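Local coordinates for short-chain type dehydrogenase/reductase (PDB 3SVT) that probably catalyses NAD-dependent oxidation or reduction of a substrate that the structure alone does not identify, as a member of the short-chain dehydrogenase/reductase family, at the interface of chains A and B. Numbering follows the deposited sequence. Chains: chain A/B, Short-chain type dehydrogenase/reductase.

Contact 1: the interface of chains A and B. Residues chain A 124, 170, 173-174, 177; chain B 116, 165-166, 170.
B:Val166 presses its two methyls against helix 163-182 of chain A, in a worked example of the helix-to-helix pairing through which many short-chain dehydrogenases assemble. The valine and B:Gly165 occupy variable positions of the family's catalytic YxxxK motif, so the segment that carries the active-site tyrosine and lysine also packs against the partner subunit. Among the apolar contacts, CG1 and CG2 of B:Val166 fork over one face of the opposing helix, each touching a different residue. CG1, anti to its own backbone N (chi1 170°), meets the CB of A:Ala170 at 3.9 Å, whereas CG2 turns toward A:His173 and the CD1 of A:Leu174, 4.1 Å away. Next along the helices, A:Ala170 and B:Ala170 put their CB atoms 4.0 Å apart, and side chains this small probably allow the two symmetry-related helices to come close. A second apolar group gathers around B:Trp116, from helix 113-140. The benzene end of its indole does the touching: CH2 reaches both methyls of A:Leu174, and CZ2 lies 3.8 Å from the CG1 of A:Val124.

Contacts between a flat ring and backbone form another class. The imidazole of A:His173 lies against the peptide joining B:Gly165 to B:Val166; its CD2 is 3.5 Å from the carbonyl carbon C of B:Gly165, and the O of that carbonyl sits 3.6 Å above the A:His173 ring plane, displaced toward the rim.

Contact 2: the interface of chains A and B. Residues chain A 106, 158-160, 277; chain B 177, 180-181.
A:Arg159 and A:Trp160, in the loop after helix 152-155, meet the C-terminal end of helix 163-182 of chain B, the helix that begins with the catalytic YxxxK segment of this short-chain dehydrogenase. The arginine illustrates how one long side chain can serve several neighbours in turn. Its CB lies 3.4 Å above one face of the A:Trp160 indole, near the rim, and also touches the CG of B:Glu181. The CG packs 3.6 Å from the carboxylate carbon CG of B:Asp180. CD runs past OD1 of that aspartate, the two side chains crossing at about a right angle, and a bend at chi3 (-83°) leaves NE nearest the carboxylate and the terminal nitrogens pointing away, with the two planes 30° apart. NE forms a long salt bridge of 3.7 Å to B:Asp180 OD1. At the tip, NH2 contacts water 3 at 3.2 Å, and that water passes the link on to B:Asp180 OD2.

B:Glu181 grips the loop's backbone instead. The backbone N of A:Trp160 donates to B:Glu181 OE2 at 2.8 Å, from 50° out of the carboxylate plane, and water 2 joins the same oxygen at 2.6 Å and leads to A:Gly106 O. The indole is steadied within its own chain: A:Leu277 CD2 covers the face opposite the arginine, while NE1 donates in the ring plane to A:Leu277 O, 2.9 Å away. Water 1 ties that carbonyl to B:Glu181 O.

Contact 1: the interface of chains A and B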
# COMPACT_ATOMS: atom_id res chain seq x y z
N VAL A 124 5.11 1.09 -20.94
CA VAL A 124 4.56 2.38 -20.52
C VAL A 124 3.83 3.10 -21.65
O VAL A 124 2.65 3.44 -21.53
CB VAL A 124 5.67 3.30 -19.95
CG1 VAL A 124 5.10 4.63 -19.50
CG2 VAL A 124 6.46 2.57 -18.78
N ALA A 170 4.35 1.50 -13.26
CA ALA A 170 3.86 2.64 -14.00
C ALA A 170 2.47 2.34 -14.58
O ALA A 170 1.57 3.15 -14.49
CB ALA A 170 4.83 2.99 -15.10
N HIS A 173 -0.41 2.37 -12.01
CA HIS A 173 -0.79 3.73 -11.69
C HIS A 173 -1.64 4.30 -12.79
O HIS A 173 -2.61 5.00 -12.52
CB HIS A 173 0.41 4.63 -11.43
CG HIS A 173 0.03 5.97 -10.88
ND1 HIS A 173 -0.15 6.19 -9.54
CD2 HIS A 173 -0.26 7.14 -11.50
CE1 HIS A 173 -0.51 7.45 -9.34
NE2 HIS A 173 -0.58 8.05 -10.51
N LEU A 174 -1.28 4.01 -14.04
CA LEU A 174 -2.07 4.44 -15.18
C LEU A 174 -3.50 3.88 -15.12
O LEU A 174 -4.45 4.61 -15.35
CB LEU A 174 -1.38 4.07 -16.50
CG LEU A 174 -2.07 4.52 -17.77
CD1 LEU A 174 -2.29 6.06 -17.78
CD2 LEU A 174 -1.30 4.06 -19.03
N LEU A 177 -5.27 5.97 -12.38
CA LEU A 177 -5.49 7.35 -12.87
C LEU A 177 -6.66 7.37 -13.87
O LEU A 177 -7.56 8.25 -13.80
CB LEU A 177 -4.22 7.90 -13.54
CG LEU A 177 -4.30 9.27 -14.23
CD1 LEU A 177 -4.66 10.29 -13.19
CD2 LEU A 177 -2.98 9.66 -14.96
N TRP B 116 4.25 13.23 -23.36
CA TRP B 116 4.29 12.01 -22.52
C TRP B 116 5.66 11.29 -22.67
O TRP B 116 6.31 11.02 -21.67
CB TRP B 116 3.09 11.12 -22.83
CG TRP B 116 3.14 9.74 -22.33
CD1 TRP B 116 3.90 8.74 -22.82
CD2 TRP B 116 2.34 9.16 -21.28
NE1 TRP B 116 3.66 7.58 -22.14
CE2 TRP B 116 2.70 7.80 -21.19
CE3 TRP B 116 1.35 9.64 -20.42
CZ2 TRP B 116 2.12 6.91 -20.27
CZ3 TRP B 116 0.77 8.76 -19.50
CH2 TRP B 116 1.17 7.40 -19.44
N GLY B 165 2.38 11.43 -12.62
CA GLY B 165 2.20 10.48 -11.52
C GLY B 165 2.60 9.07 -11.92
O GLY B 165 3.14 8.30 -11.11
N VAL B 166 2.35 8.74 -13.18
CA VAL B 166 2.71 7.46 -13.76
C VAL B 166 4.22 7.24 -13.71
O VAL B 166 4.68 6.16 -13.28
CB VAL B 166 2.26 7.41 -15.24
CG1 VAL B 166 2.83 6.17 -15.96
CG2 VAL B 166 0.71 7.49 -15.34
N ALA B 170 6.86 4.81 -11.26
CA ALA B 170 7.93 4.00 -11.79
C ALA B 170 9.22 4.24 -11.00
O ALA B 170 9.92 3.31 -10.63
CB ALA B 170 8.13 4.31 -13.25

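Contact 2: the interface of chains A and B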
# COMPACT_ATOMS: atom_id res chain seq x y z
N GLY A 106 19.51 -8.72 -14.95
CA GLY A 106 20.85 -8.28 -14.58
C GLY A 106 20.81 -7.17 -13.55
O GLY A 106 19.78 -6.50 -13.40
N HIS A 158 11.55 -7.70 -7.59
CA HIS A 158 12.25 -8.82 -8.20
C HIS A 158 13.67 -8.36 -8.47
O HIS A 158 13.91 -7.68 -9.46
CB HIS A 158 11.60 -9.22 -9.52
CG HIS A 158 10.32 -9.98 -9.38
ND1 HIS A 158 9.38 -9.68 -8.42
CD2 HIS A 158 9.81 -11.00 -10.11
CE1 HIS A 158 8.35 -10.51 -8.55
NE2 HIS A 158 8.58 -11.32 -9.57
N ARG A 159 14.61 -8.75 -7.61
CA ARG A 159 16.00 -8.40 -7.82
C ARG A 159 16.45 -8.84 -9.20
O ARG A 159 16.21 -9.96 -9.61
CB ARG A 159 16.93 -9.04 -6.78
CG ARG A 159 17.06 -8.34 -5.46
CD ARG A 159 17.78 -9.24 -4.46
NE ARG A 159 16.80 -10.14 -3.89
CZ ARG A 159 17.03 -11.09 -2.99
NH1 ARG A 159 18.25 -11.31 -2.54
NH2 ARG A 159 16.01 -11.83 -2.53
N TRP A 160 17.12 -7.92 -9.90
CA TRP A 160 17.78 -8.13 -11.21
C TRP A 160 16.84 -8.11 -12.43
O TRP A 160 17.28 -8.29 -13.55
CB TRP A 160 18.69 -9.37 -11.20
CG TRP A 160 19.58 -9.33 -10.02
CD1 TRP A 160 20.53 -8.41 -9.75
CD2 TRP A 160 19.53 -10.21 -8.89
NE1 TRP A 160 21.12 -8.67 -8.53
CE2 TRP A 160 20.51 -9.77 -7.98
CE3 TRP A 160 18.75 -11.33 -8.56
CZ2 TRP A 160 20.74 -10.41 -6.76
CZ3 TRP A 160 18.98 -11.96 -7.36
CH2 TRP A 160 19.97 -11.50 -6.46
N LEU A 277 26.18 -8.84 -8.54
CA LEU A 277 24.76 -8.87 -8.17
C LEU A 277 24.40 -7.94 -7.00
O LEU A 277 23.23 -7.71 -6.73
CB LEU A 277 24.31 -10.30 -7.85
CG LEU A 277 24.37 -11.33 -8.98
CD1 LEU A 277 23.88 -12.69 -8.47
CD2 LEU A 277 23.59 -10.88 -10.21
N LEU B 177 13.52 -1.33 -5.67
CA LEU B 177 14.27 -2.40 -6.35
C LEU B 177 15.78 -2.24 -6.09
O LEU B 177 16.50 -3.22 -5.75
CB LEU B 177 14.00 -2.39 -7.86
CG LEU B 177 14.80 -3.36 -8.75
CD1 LEU B 177 14.49 -4.76 -8.31
CD2 LEU B 177 14.51 -3.17 -10.27
N ASP B 180 16.81 -3.13 -2.68
CA ASP B 180 16.83 -4.57 -2.53
C ASP B 180 18.20 -5.09 -3.03
O ASP B 180 18.92 -5.79 -2.31
CB ASP B 180 15.63 -5.18 -3.25
CG ASP B 180 15.30 -6.60 -2.80
OD1 ASP B 180 16.01 -7.14 -1.94
OD2 ASP B 180 14.31 -7.15 -3.33
N GLU B 181 18.55 -4.68 -4.24
CA GLU B 181 19.78 -5.10 -4.88
C GLU B 181 21.06 -4.64 -4.20
O GLU B 181 22.05 -5.36 -4.24
CB GLU B 181 19.84 -4.66 -6.36
CG GLU B 181 18.95 -5.46 -7.28
CD GLU B 181 19.08 -5.08 -8.75
OE1 GLU B 181 20.16 -4.60 -9.18
OE2 GLU B 181 18.10 -5.29 -9.50
O HOH W 1 22.20 -7.98 -4.06
O HOH W 2 17.70 -4.92 -12.09
O HOH W 3 13.52 -9.85 -2.82

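About 22 Å separates the C-alpha centres of contact 1 and contact 2, and helix 163-182 runs through both. In contact 1 the helices of the two chains face each other; in contact 2 the far end of chain B's copy reaches a loop and a C-terminal 3-10 turn of chain A. Leu177 appears in each, from chain A in the first and chain B in the second. Two-fold symmetry repeats every contact with chains exchanged, so apolar packing at contact 1 is flanked by polar, water-bridged clasps. Four deposited copies suit the tetramers common in this family, so this pairing is probably biological, though the structure alone does not prove it.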